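Local coordinates for Serine/threonine-protein acetyltransferase HopZ1a (Pseudomonas syringae pv. syringae, PDB 5KLP) that acetylates serine, threonine and lysine residues of plant host proteins from acetyl-CoA, using inositol hexakisphosphate as cofactor, and thereby impairs host immunity and the microtubule network, at residues M21-K26 against F321-D326; D50-A55 against F328-I333. The protein carries 10 engineered substitutions. All coordinates share one frame; numbering follows the deposited sequence.

Contacts 1 and 2 lie side by side, their centres about 8 Å apart, and share helix 324-340: contact 1 packs helix 21-36 against its start, contact 2 packs the end of helix 40-53 one to two turns further on. They are joined directly. L23 CD2 lies 3.6 Å from A52 O, and D326 OD1 forms a salt bridge of 2.9 Å to R51 NE. Both contribute to the inositol hexakisphosphate pocket, contact 1 gripping phosphate P4 and contact 2 phosphate P2; in between, K26 NZ comes within 3.8 Å of Q331 OE1. The two arginines of contact 2 also bind D188, which ties helix 324-340, a wall of the cofactor pocket, to the residue before the catalytic C189.

Contact 1. Residues M21-K26 against F321-D326; sequences MRLQQK and FSASID. With IHP (inositol hexakisphosphate), chain D.
Beside the packing of L23 on A323, the flat guanidinium of R22 takes part in the inositol hexakisphosphate pocket: O34 of the cofactor lies at its edge and in its plane, where NH2 donates a bond of 3.2 Å at 154°, while NH1 makes a salt bridge to E294. One helical turn on, K26 reaches the same phosphate, P4. Its chain runs straight to CE and then bends (chi4 -89°), setting NZ 2.7 Å from O44, with a weak second bond to O24. Two long basic chains on one face of helix 21-36 thus clasp a single highly charged group, and R299 joins them at the cofactor.

L23 is turned toward helix 324-340. With CG opposite the backbone N (chi1 -164°), its CD2 branch lies 3.7 Å from A323 CB, and V305 of strand 304-305 touches both residues. The lone methyl of A323, at the N-cap position, lets the leucine come close in this buried place. S322 and S324 bond at the turn into the helix: S324 OG bonds H263 and R299, and S322 forms an ST turn, in which its OG accepts from S324 N at 3.2 Å.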
HETATM    1  N   MSE A  21      -5.395 -11.412  21.185  1.00 32.22           N
HETATM    2  CA  MSE A  21      -4.602 -12.638  21.207  1.00 35.75           C
HETATM    3  C   MSE A  21      -3.838 -12.857  19.894  1.00 38.36           C
HETATM    4  O   MSE A  21      -2.694 -13.306  19.915  1.00 38.19           O
HETATM    5  CB  MSE A  21      -5.492 -13.845  21.515  1.00 33.26           C
HETATM    6  CG  MSE A  21      -4.732 -15.136  21.776  1.00 40.90           C
HETATM    7 SE   MSE A  21      -3.558 -15.087  23.362  1.00 64.59          SE
HETATM    8  CE  MSE A  21      -1.843 -15.419  22.482  1.00 43.50           C
ATOM      9  N   ARG A  22      -4.461 -12.537  18.758  1.00 33.73           N
ATOM     10  CA  ARG A  22      -3.779 -12.674  17.467  1.00 31.24           C
ATOM     11  C   ARG A  22      -2.527 -11.812  17.393  1.00 35.19           C
ATOM     12  O   ARG A  22      -1.484 -12.246  16.887  1.00 33.07           O
ATOM     13  CB  ARG A  22      -4.706 -12.319  16.309  1.00 32.38           C
ATOM     14  CG  ARG A  22      -5.808 -13.332  16.052  1.00 35.42           C
ATOM     15  CD  ARG A  22      -5.258 -14.490  15.224  1.00 27.82           C
ATOM     16  NE  ARG A  22      -5.197 -14.153  13.802  1.00 35.64           N
ATOM     17  CZ  ARG A  22      -6.249 -13.985  13.003  1.00 33.15           C
ATOM     18  NH1 ARG A  22      -7.482 -14.119  13.472  1.00 37.31           N
ATOM     19  NH2 ARG A  22      -6.060 -13.676  11.726  1.00 27.85           N
ATOM     20  N   LEU A  23      -2.635 -10.598  17.913  1.00 30.47           N
ATOM     21  CA  LEU A  23      -1.512  -9.674  17.922  1.00 30.84           C
ATOM     22  C   LEU A  23      -0.439 -10.135  18.900  1.00 30.35           C
ATOM     23  O   LEU A  23       0.745 -10.100  18.583  1.00 30.83           O
ATOM     24  CB  LEU A  23      -1.987  -8.272  18.297  1.00 36.63           C
ATOM     25  CG  LEU A  23      -1.077  -7.076  18.018  1.00 37.30           C
ATOM     26  CD1 LEU A  23      -0.574  -7.054  16.580  1.00 28.88           C
ATOM     27  CD2 LEU A  23      -1.846  -5.802  18.337  1.00 34.49           C
ATOM     28  N   GLN A  24      -0.866 -10.608  20.069  1.00 28.81           N
ATOM     29  CA  GLN A  24       0.053 -11.095  21.091  1.00 30.14           C
ATOM     30  C   GLN A  24       0.877 -12.272  20.580  1.00 34.10           C
ATOM     31  O   GLN A  24       2.048 -12.424  20.934  1.00 36.83           O
ATOM     32  CB  GLN A  24      -0.715 -11.481  22.366  1.00 30.38           C
ATOM     33  CG  GLN A  24       0.163 -11.924  23.530  1.00 33.11           C
ATOM     34  CD  GLN A  24       1.139 -10.850  23.986  1.00 39.92           C
ATOM     35  OE1 GLN A  24       2.352 -11.007  23.872  1.00 49.95           O
ATOM     36  NE2 GLN A  24       0.616  -9.764  24.515  1.00 36.97           N
ATOM     37  N   GLN A  25       0.269 -13.107  19.748  1.00 27.93           N
ATOM     38  CA  GLN A  25       0.980 -14.249  19.194  1.00 32.05           C
ATOM     39  C   GLN A  25       2.070 -13.743  18.243  1.00 35.42           C
ATOM     40  O   GLN A  25       3.178 -14.287  18.186  1.00 32.12           O
ATOM     41  CB  GLN A  25       0.004 -15.171  18.473  1.00 31.39           C
ATOM     42  CG  GLN A  25       0.524 -16.525  18.033  1.00 37.45           C
ATOM     43  CD  GLN A  25       1.092 -17.365  19.187  1.00 50.95           C
ATOM     44  OE1 GLN A  25       0.560 -17.349  20.293  1.00 51.98           O
ATOM     45  NE2 GLN A  25       2.080 -18.201  18.884  1.00 55.68           N
ATOM     46  N   LYS A  26       1.763 -12.685  17.501  1.00 24.44           N
ATOM     47  CA  LYS A  26       2.775 -12.112  16.622  1.00 28.01           C
ATOM     48  C   LYS A  26       3.878 -11.440  17.441  1.00 28.85           C
ATOM     49  O   LYS A  26       5.042 -11.482  17.061  1.00 26.57           O
ATOM     50  CB  LYS A  26       2.155 -11.138  15.627  1.00 28.26           C
ATOM     51  CG  LYS A  26       1.269 -11.812  14.592  1.00 31.33           C
ATOM     52  CD  LYS A  26       0.733 -10.787  13.612  1.00 33.89           C
ATOM     53  CE  LYS A  26      -0.109 -11.422  12.509  1.00 37.87           C
ATOM     54  NZ  LYS A  26       0.685 -11.842  11.320  1.00 36.76           N
ATOM     55  N   PHE A 321      -9.774   0.504  17.281  1.00 47.12           N
ATOM     56  CA  PHE A 321      -9.330   0.302  15.904  1.00 44.38           C
ATOM     57  C   PHE A 321      -8.602  -1.033  15.772  1.00 39.16           C
ATOM     58  O   PHE A 321      -8.167  -1.615  16.768  1.00 41.77           O
ATOM     59  CB  PHE A 321      -8.426   1.443  15.446  1.00 41.69           C
ATOM     60  CG  PHE A 321      -7.125   1.497  16.171  1.00 44.87           C
ATOM     61  CD1 PHE A 321      -7.036   2.080  17.428  1.00 46.83           C
ATOM     62  CD2 PHE A 321      -5.986   0.948  15.607  1.00 42.58           C
ATOM     63  CE1 PHE A 321      -5.822   2.117  18.106  1.00 44.26           C
ATOM     64  CE2 PHE A 321      -4.775   0.983  16.276  1.00 39.60           C
ATOM     65  CZ  PHE A 321      -4.692   1.567  17.526  1.00 39.53           C
ATOM     66  N   SER A 322      -8.466  -1.515  14.543  1.00 31.72           N
ATOM     67  CA  SER A 322      -7.709  -2.730  14.286  1.00 29.15           C
ATOM     68  C   SER A 322      -6.215  -2.415  14.206  1.00 26.91           C
ATOM     69  O   SER A 322      -5.798  -1.555  13.427  1.00 23.34           O
ATOM     70  CB  SER A 322      -8.169  -3.399  12.995  1.00 26.80           C
ATOM     71  OG  SER A 322      -7.225  -4.385  12.589  1.00 28.47           O
ATOM     72  N   ALA A 323      -5.409  -3.112  15.005  1.00 23.67           N
ATOM     73  CA  ALA A 323      -3.958  -2.945  14.937  1.00 27.01           C
ATOM     74  C   ALA A 323      -3.329  -4.001  14.031  1.00 24.79           C
ATOM     75  O   ALA A 323      -2.148  -4.309  14.156  1.00 20.02           O
ATOM     76  CB  ALA A 323      -3.342  -3.013  16.327  1.00 26.81           C
ATOM     77  N   SER A 324      -4.119  -4.534  13.107  1.00 21.71           N
ATOM     78  CA  SER A 324      -3.623  -5.529  12.157  1.00 26.89           C
ATOM     79  C   SER A 324      -2.332  -5.118  11.416  1.00 23.50           C
ATOM     80  O   SER A 324      -1.444  -5.951  11.219  1.00 18.37           O
ATOM     81  CB  SER A 324      -4.723  -5.860  11.138  1.00 18.95           C
ATOM     82  OG  SER A 324      -4.289  -6.838  10.210  1.00 22.64           O
ATOM     83  N   ILE A 325      -2.228  -3.853  11.002  1.00 18.40           N
ATOM     84  CA  ILE A 325      -1.059  -3.405  10.237  1.00 18.83           C
ATOM     85  C   ILE A 325       0.196  -3.438  11.115  1.00 17.95           C
ATOM     86  O   ILE A 325       1.300  -3.679  10.630  1.00 17.72           O
ATOM     87  CB  ILE A 325      -1.248  -1.987   9.641  1.00 19.10           C
ATOM     88  CG1 ILE A 325      -0.182  -1.705   8.577  1.00 15.86           C
ATOM     89  CG2 ILE A 325      -1.205  -0.907  10.732  1.00 17.63           C
ATOM     90  CD1 ILE A 325      -0.196  -2.659   7.390  1.00 15.67           C
ATOM     91  N   ASP A 326       0.009  -3.238  12.411  1.00 17.93           N
ATOM     92  CA  ASP A 326       1.122  -3.306  13.362  1.00 21.43           C
ATOM     93  C   ASP A 326       1.576  -4.756  13.508  1.00 25.73           C
ATOM     94  O   ASP A 326       2.759  -5.037  13.722  1.00 21.23           O
ATOM     95  CB  ASP A 326       0.687  -2.694  14.694  1.00 24.16           C
ATOM     96  CG  ASP A 326       0.218  -1.240  14.529  1.00 37.63           C
ATOM     97  OD1 ASP A 326       0.956  -0.409  13.928  1.00 33.40           O
ATOM     98  OD2 ASP A 326      -0.923  -0.943  14.926  1.00 45.93           O
TER
HETATM   99  C1  IHP D 401       1.568 -14.908   5.350  1.00 32.19           C
HETATM  100  C2  IHP D 401       0.988 -13.422   5.332  1.00 29.30           C
HETATM  101  C3  IHP D 401      -0.045 -12.896   6.400  1.00 41.92           C
HETATM  102  C4  IHP D 401      -0.541 -14.016   7.428  1.00 35.79           C
HETATM  103  C5  IHP D 401      -0.389 -15.472   7.031  1.00 35.34           C
HETATM  104  C6  IHP D 401       1.081 -15.631   6.668  1.00 41.40           C
HETATM  105  O11 IHP D 401       1.309 -15.567   4.249  1.00 41.17           O
HETATM  106  P1  IHP D 401       2.343 -16.296   3.124  1.00 32.60           P
HETATM  107  O21 IHP D 401       1.806 -16.079   1.711  1.00 42.79           O
HETATM  108  O31 IHP D 401       2.411 -17.805   3.386  1.00 48.03           O
HETATM  109  O41 IHP D 401       3.771 -15.780   3.145  1.00 36.45           O
HETATM  110  O12 IHP D 401       0.631 -12.998   4.072  1.00 22.03           O
HETATM  111  P2  IHP D 401       1.502 -11.714   3.419  1.00 23.28           P
HETATM  112  O22 IHP D 401       2.994 -12.095   3.319  1.00 22.89           O
HETATM  113  O32 IHP D 401       1.021 -11.256   2.038  1.00 22.79           O
HETATM  114  O42 IHP D 401       1.448 -10.528   4.413  1.00 18.87           O
HETATM  115  O13 IHP D 401      -1.020 -12.415   5.735  1.00 45.75           O
HETATM  116  P3  IHP D 401      -1.745 -10.904   5.563  1.00 22.02           P
HETATM  117  O23 IHP D 401      -0.894  -9.740   5.053  1.00 21.35           O
HETATM  118  O33 IHP D 401      -2.676 -11.372   4.446  1.00 18.70           O
HETATM  119  O43 IHP D 401      -2.532 -10.446   6.787  1.00 19.28           O
HETATM  120  O14 IHP D 401      -1.798 -13.792   7.840  1.00 25.15           O
HETATM  121  P4  IHP D 401      -2.152 -13.060   9.243  1.00 26.68           P
HETATM  122  O24 IHP D 401      -1.996 -11.541   9.141  1.00 24.27           O
HETATM  123  O34 IHP D 401      -3.576 -13.399   9.728  1.00 27.00           O
HETATM  124  O44 IHP D 401      -1.197 -13.532  10.355  1.00 29.35           O
HETATM  125  O15 IHP D 401      -1.285 -15.952   6.154  1.00 36.84           O
HETATM  126  P5  IHP D 401      -2.460 -17.121   6.556  1.00 40.09           P
HETATM  127  O25 IHP D 401      -2.558 -17.292   8.076  1.00 37.03           O
HETATM  128  O35 IHP D 401      -3.863 -16.691   6.044  1.00 28.82           O
HETATM  129  O45 IHP D 401      -2.145 -18.496   5.959  1.00 43.87           O
HETATM  130  O16 IHP D 401       1.422 -16.918   6.649  1.00 55.05           O
HETATM  131  P6  IHP D 401       2.874 -17.509   7.115  1.00 40.23           P
HETATM  132  O26 IHP D 401       3.408 -16.723   8.311  1.00 44.34           O
HETATM  133  O36 IHP D 401       2.776 -18.996   7.503  1.00 54.26           O
HETATM  134  O46 IHP D 401       3.892 -17.411   5.973  1.00 42.01           O

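Contact 2. Residues D50-A55 against F328-I333; sequences DRASGA and FRLQEI. Engineered in segment 50-55: A55 (natural residue Lys). With IHP (inositol hexakisphosphate), chain D.
The last turn of helix 40-53 packs on helix 324-340 beside the inositol hexakisphosphate pocket, with R51 and A52 meeting R329 and L330. A52 supplies an apolar point: its CB lies 3.6 Å from L330 CD1. L330 puts its CD1 branch there, anti to CA (chi2 -179°), and the small methyl of A52 suits a seat where the helices come close.

Next to it, the two arginines cross at about a right angle, with their guanidinium planes 86° apart. R51 runs extended from CG to NE, whereas R329 bends at chi3 to bring NH2 within 3.0 Å of R51 NE. Both atoms are donors and do not bond each other; they share D326 OD1. D188 makes a second bridge between the pair, binding R51 NH2 and R329 NH1, and D65 also binds R329 NH1. These carboxylates would offset the charge of the buried R329 and partly exposed R51.

On the cofactor side of helix 324-340, the Q331 amide uses NE2 twice. One bond, 3.0 Å long, goes to phosphate oxygen O42 of the cofactor; the other, 2.9 Å and almost straight at 171°, goes to E332 OE2 in the amide plane, which should fix the amide's rotation. R335 also binds that OE2. E332 CG lies above one face of the F328 ring, toward its rim, and the ring's CE1 edge faces O42 at 3.4 Å.

Helix 40-53 ends in a Schellman motif at G54, where positive phi would jam a CB against S53 O; one closing bond, A55 N to D50 O, is weak, and this end, with engineered A55, is poorly ordered. Helix 21-36 reaches L330 through I27 and L30, helix 61-79 lays F61 against both arginines, and helix 189-202 brings M191 to F328 and R329.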
ATOM      1  N   ASP A  50       6.894  -2.590  21.085  1.00 28.68           N
ATOM      2  CA  ASP A  50       6.294  -1.630  21.993  1.00 30.46           C
ATOM      3  C   ASP A  50       5.002  -1.067  21.413  1.00 32.16           C
ATOM      4  O   ASP A  50       4.003  -0.940  22.118  1.00 32.31           O
ATOM      5  CB  ASP A  50       7.264  -0.480  22.293  1.00 35.64           C
ATOM      6  CG  ASP A  50       8.485  -0.927  23.078  1.00 42.25           C
ATOM      7  OD1 ASP A  50       8.456  -2.032  23.659  1.00 45.12           O
ATOM      8  OD2 ASP A  50       9.471  -0.164  23.120  1.00 42.64           O
ATOM      9  N   ARG A  51       5.020  -0.740  20.124  1.00 33.30           N
ATOM     10  CA  ARG A  51       3.831  -0.195  19.465  1.00 30.32           C
ATOM     11  C   ARG A  51       2.676  -1.181  19.457  1.00 29.33           C
ATOM     12  O   ARG A  51       1.535  -0.818  19.741  1.00 32.06           O
ATOM     13  CB  ARG A  51       4.155   0.228  18.032  1.00 35.55           C
ATOM     14  CG  ARG A  51       2.961   0.777  17.246  1.00 35.97           C
ATOM     15  CD  ARG A  51       3.434   1.306  15.907  1.00 38.19           C
ATOM     16  NE  ARG A  51       2.373   1.877  15.076  1.00 43.14           N
ATOM     17  CZ  ARG A  51       1.934   3.129  15.168  1.00 38.47           C
ATOM     18  NH1 ARG A  51       2.442   3.956  16.073  1.00 32.24           N
ATOM     19  NH2 ARG A  51       0.977   3.552  14.356  1.00 45.70           N
ATOM     20  N   ALA A  52       2.966  -2.430  19.114  1.00 27.81           N
ATOM     21  CA  ALA A  52       1.920  -3.444  19.083  1.00 33.34           C
ATOM     22  C   ALA A  52       1.426  -3.724  20.504  1.00 35.35           C
ATOM     23  O   ALA A  52       0.302  -4.175  20.686  1.00 38.54           O
ATOM     24  CB  ALA A  52       2.415  -4.726  18.425  1.00 26.04           C
ATOM     25  N   SER A  53       2.278  -3.477  21.499  1.00 34.61           N
ATOM     26  CA  SER A  53       1.933  -3.731  22.901  1.00 40.89           C
ATOM     27  C   SER A  53       1.141  -2.589  23.519  1.00 49.85           C
ATOM     28  O   SER A  53       0.584  -2.735  24.601  1.00 53.08           O
ATOM     29  CB  SER A  53       3.192  -3.957  23.737  1.00 38.54           C
ATOM     30  OG  SER A  53       3.903  -5.084  23.282  1.00 46.76           O
ATOM     31  N   GLY A  54       1.117  -1.450  22.839  1.00 50.88           N
ATOM     32  CA  GLY A  54       0.476  -0.257  23.361  1.00 59.44           C
ATOM     33  C   GLY A  54       1.427   0.649  24.123  1.00 67.37           C
ATOM     34  O   GLY A  54       1.157   1.028  25.261  1.00 71.08           O
ATOM     35  N   ALA A  55       2.543   0.999  23.491  1.00 68.13           N
ATOM     36  CA  ALA A  55       3.505   1.923  24.078  1.00 71.03           C
ATOM     37  C   ALA A  55       3.718   3.124  23.160  1.00 75.16           C
ATOM     38  O   ALA A  55       4.715   3.845  23.272  1.00 77.95           O
ATOM     39  CB  ALA A  55       4.821   1.218  24.356  1.00 69.11           C
ATOM     40  N   PHE A 328       1.376  -6.840  10.909  1.00 18.34           N
ATOM     41  CA  PHE A 328       2.121  -7.048   9.674  1.00 23.00           C
ATOM     42  C   PHE A 328       3.584  -6.591   9.841  1.00 17.68           C
ATOM     43  O   PHE A 328       4.502  -7.249   9.361  1.00 20.89           O
ATOM     44  CB  PHE A 328       1.446  -6.317   8.500  1.00 17.13           C
ATOM     45  CG  PHE A 328       2.229  -6.394   7.214  1.00 16.81           C
ATOM     46  CD1 PHE A 328       2.337  -7.591   6.520  1.00 17.33           C
ATOM     47  CD2 PHE A 328       2.902  -5.283   6.731  1.00 16.24           C
ATOM     48  CE1 PHE A 328       3.083  -7.674   5.347  1.00 19.00           C
ATOM     49  CE2 PHE A 328       3.652  -5.357   5.572  1.00 18.60           C
ATOM     50  CZ  PHE A 328       3.743  -6.556   4.875  1.00 18.35           C
ATOM     51  N   ARG A 329       3.797  -5.477  10.537  1.00 19.06           N
ATOM     52  CA  ARG A 329       5.159  -4.986  10.753  1.00 24.99           C
ATOM     53  C   ARG A 329       5.987  -5.999  11.547  1.00 21.66           C
ATOM     54  O   ARG A 329       7.138  -6.237  11.212  1.00 19.26           O
ATOM     55  CB  ARG A 329       5.162  -3.627  11.457  1.00 17.47           C
ATOM     56  CG  ARG A 329       6.571  -3.041  11.681  1.00 17.63           C
ATOM     57  CD  ARG A 329       6.471  -1.550  12.050  1.00 33.27           C
ATOM     58  NE  ARG A 329       5.234  -1.346  12.775  1.00 43.77           N
ATOM     59  CZ  ARG A 329       4.314  -0.430  12.504  1.00 24.90           C
ATOM     60  NH1 ARG A 329       4.468   0.458  11.529  1.00 25.69           N
ATOM     61  NH2 ARG A 329       3.233  -0.406  13.247  1.00 24.69           N
ATOM     62  N   LEU A 330       5.397  -6.578  12.591  1.00 19.09           N
ATOM     63  CA  LEU A 330       6.055  -7.611  13.384  1.00 23.14           C
ATOM     64  C   LEU A 330       6.428  -8.809  12.503  1.00 23.89           C
ATOM     65  O   LEU A 330       7.506  -9.388  12.631  1.00 22.52           O
ATOM     66  CB  LEU A 330       5.142  -8.056  14.531  1.00 21.14           C
ATOM     67  CG  LEU A 330       4.708  -6.936  15.492  1.00 23.33           C
ATOM     68  CD1 LEU A 330       3.838  -7.487  16.610  1.00 24.85           C
ATOM     69  CD2 LEU A 330       5.913  -6.204  16.079  1.00 26.20           C
ATOM     70  N   GLN A 331       5.515  -9.182  11.614  1.00 20.01           N
ATOM     71  CA  GLN A 331       5.742 -10.273  10.677  1.00 27.18           C
ATOM     72  C   GLN A 331       6.937  -9.999   9.765  1.00 25.24           C
ATOM     73  O   GLN A 331       7.767 -10.887   9.525  1.00 21.90           O
ATOM     74  CB  GLN A 331       4.488 -10.508   9.836  1.00 20.67           C
ATOM     75  CG  GLN A 331       4.716 -11.356   8.614  1.00 26.85           C
ATOM     76  CD  GLN A 331       3.484 -11.407   7.724  1.00 30.17           C
ATOM     77  OE1 GLN A 331       2.505 -12.090   8.035  1.00 23.61           O
ATOM     78  NE2 GLN A 331       3.513 -10.643   6.632  1.00 19.47           N
ATOM     79  N   GLU A 332       7.028  -8.768   9.265  1.00 20.25           N
ATOM     80  CA  GLU A 332       8.106  -8.407   8.350  1.00 20.12           C
ATOM     81  C   GLU A 332       9.475  -8.387   9.041  1.00 19.96           C
ATOM     82  O   GLU A 332      10.461  -8.850   8.484  1.00 21.38           O
ATOM     83  CB  GLU A 332       7.818  -7.058   7.713  1.00 18.58           C
ATOM     84  CG  GLU A 332       6.590  -7.111   6.830  1.00 22.03           C
ATOM     85  CD  GLU A 332       6.664  -8.272   5.858  1.00 30.17           C
ATOM     86  OE1 GLU A 332       7.394  -8.134   4.847  1.00 24.95           O
ATOM     87  OE2 GLU A 332       6.011  -9.316   6.109  1.00 26.76           O
ATOM     88  N   ILE A 333       9.518  -7.847  10.251  1.00 19.03           N
ATOM     89  CA  ILE A 333      10.771  -7.793  11.010  1.00 21.54           C
ATOM     90  C   ILE A 333      11.236  -9.207  11.324  1.00 23.90           C
ATOM     91  O   ILE A 333      12.418  -9.548  11.142  1.00 22.86           O
ATOM     92  CB  ILE A 333      10.590  -6.972  12.290  1.00 23.04           C
ATOM     93  CG1 ILE A 333      10.227  -5.531  11.917  1.00 23.45           C
ATOM     94  CG2 ILE A 333      11.847  -7.018  13.158  1.00 26.89           C
ATOM     95  CD1 ILE A 333       9.910  -4.657  13.093  1.00 22.56           C
TER
HETATM   96  C1  IHP D 401       1.568 -14.908   5.350  1.00 32.19           C
HETATM   97  C2  IHP D 401       0.988 -13.422   5.332  1.00 29.30           C
HETATM   98  C3  IHP D 401      -0.045 -12.896   6.400  1.00 41.92           C
HETATM   99  C4  IHP D 401      -0.541 -14.016   7.428  1.00 35.79           C
HETATM  100  C5  IHP D 401      -0.389 -15.472   7.031  1.00 35.34           C
HETATM  101  C6  IHP D 401       1.081 -15.631   6.668  1.00 41.40           C
HETATM  102  O11 IHP D 401       1.309 -15.567   4.249  1.00 41.17           O
HETATM  103  P1  IHP D 401       2.343 -16.296   3.124  1.00 32.60           P
HETATM  104  O21 IHP D 401       1.806 -16.079   1.711  1.00 42.79           O
HETATM  105  O31 IHP D 401       2.411 -17.805   3.386  1.00 48.03           O
HETATM  106  O41 IHP D 401       3.771 -15.780   3.145  1.00 36.45           O
HETATM  107  O12 IHP D 401       0.631 -12.998   4.072  1.00 22.03           O
HETATM  108  P2  IHP D 401       1.502 -11.714   3.419  1.00 23.28           P
HETATM  109  O22 IHP D 401       2.994 -12.095   3.319  1.00 22.89           O
HETATM  110  O32 IHP D 401       1.021 -11.256   2.038  1.00 22.79           O
HETATM  111  O42 IHP D 401       1.448 -10.528   4.413  1.00 18.87           O
HETATM  112  O13 IHP D 401      -1.020 -12.415   5.735  1.00 45.75           O
HETATM  113  P3  IHP D 401      -1.745 -10.904   5.563  1.00 22.02           P
HETATM  114  O23 IHP D 401      -0.894  -9.740   5.053  1.00 21.35           O
HETATM  115  O33 IHP D 401      -2.676 -11.372   4.446  1.00 18.70           O
HETATM  116  O43 IHP D 401      -2.532 -10.446   6.787  1.00 19.28           O
HETATM  117  O14 IHP D 401      -1.798 -13.792   7.840  1.00 25.15           O
HETATM  118  P4  IHP D 401      -2.152 -13.060   9.243  1.00 26.68           P
HETATM  119  O24 IHP D 401      -1.996 -11.541   9.141  1.00 24.27           O
HETATM  120  O34 IHP D 401      -3.576 -13.399   9.728  1.00 27.00           O
HETATM  121  O44 IHP D 401      -1.197 -13.532  10.355  1.00 29.35           O
HETATM  122  O15 IHP D 401      -1.285 -15.952   6.154  1.00 36.84           O
HETATM  123  P5  IHP D 401      -2.460 -17.121   6.556  1.00 40.09           P
HETATM  124  O25 IHP D 401      -2.558 -17.292   8.076  1.00 37.03           O
HETATM  125  O35 IHP D 401      -3.863 -16.691   6.044  1.00 28.82           O
HETATM  126  O45 IHP D 401      -2.145 -18.496   5.959  1.00 43.87           O
HETATM  127  O16 IHP D 401       1.422 -16.918   6.649  1.00 55.05           O
HETATM  128  P6  IHP D 401       2.874 -17.509   7.115  1.00 40.23           P
HETATM  129  O26 IHP D 401       3.408 -16.723   8.311  1.00 44.34           O
HETATM  130  O36 IHP D 401       2.776 -18.996   7.503  1.00 54.26           O
HETATM  131  O46 IHP D 401       3.892 -17.411   5.973  1.00 42.01           O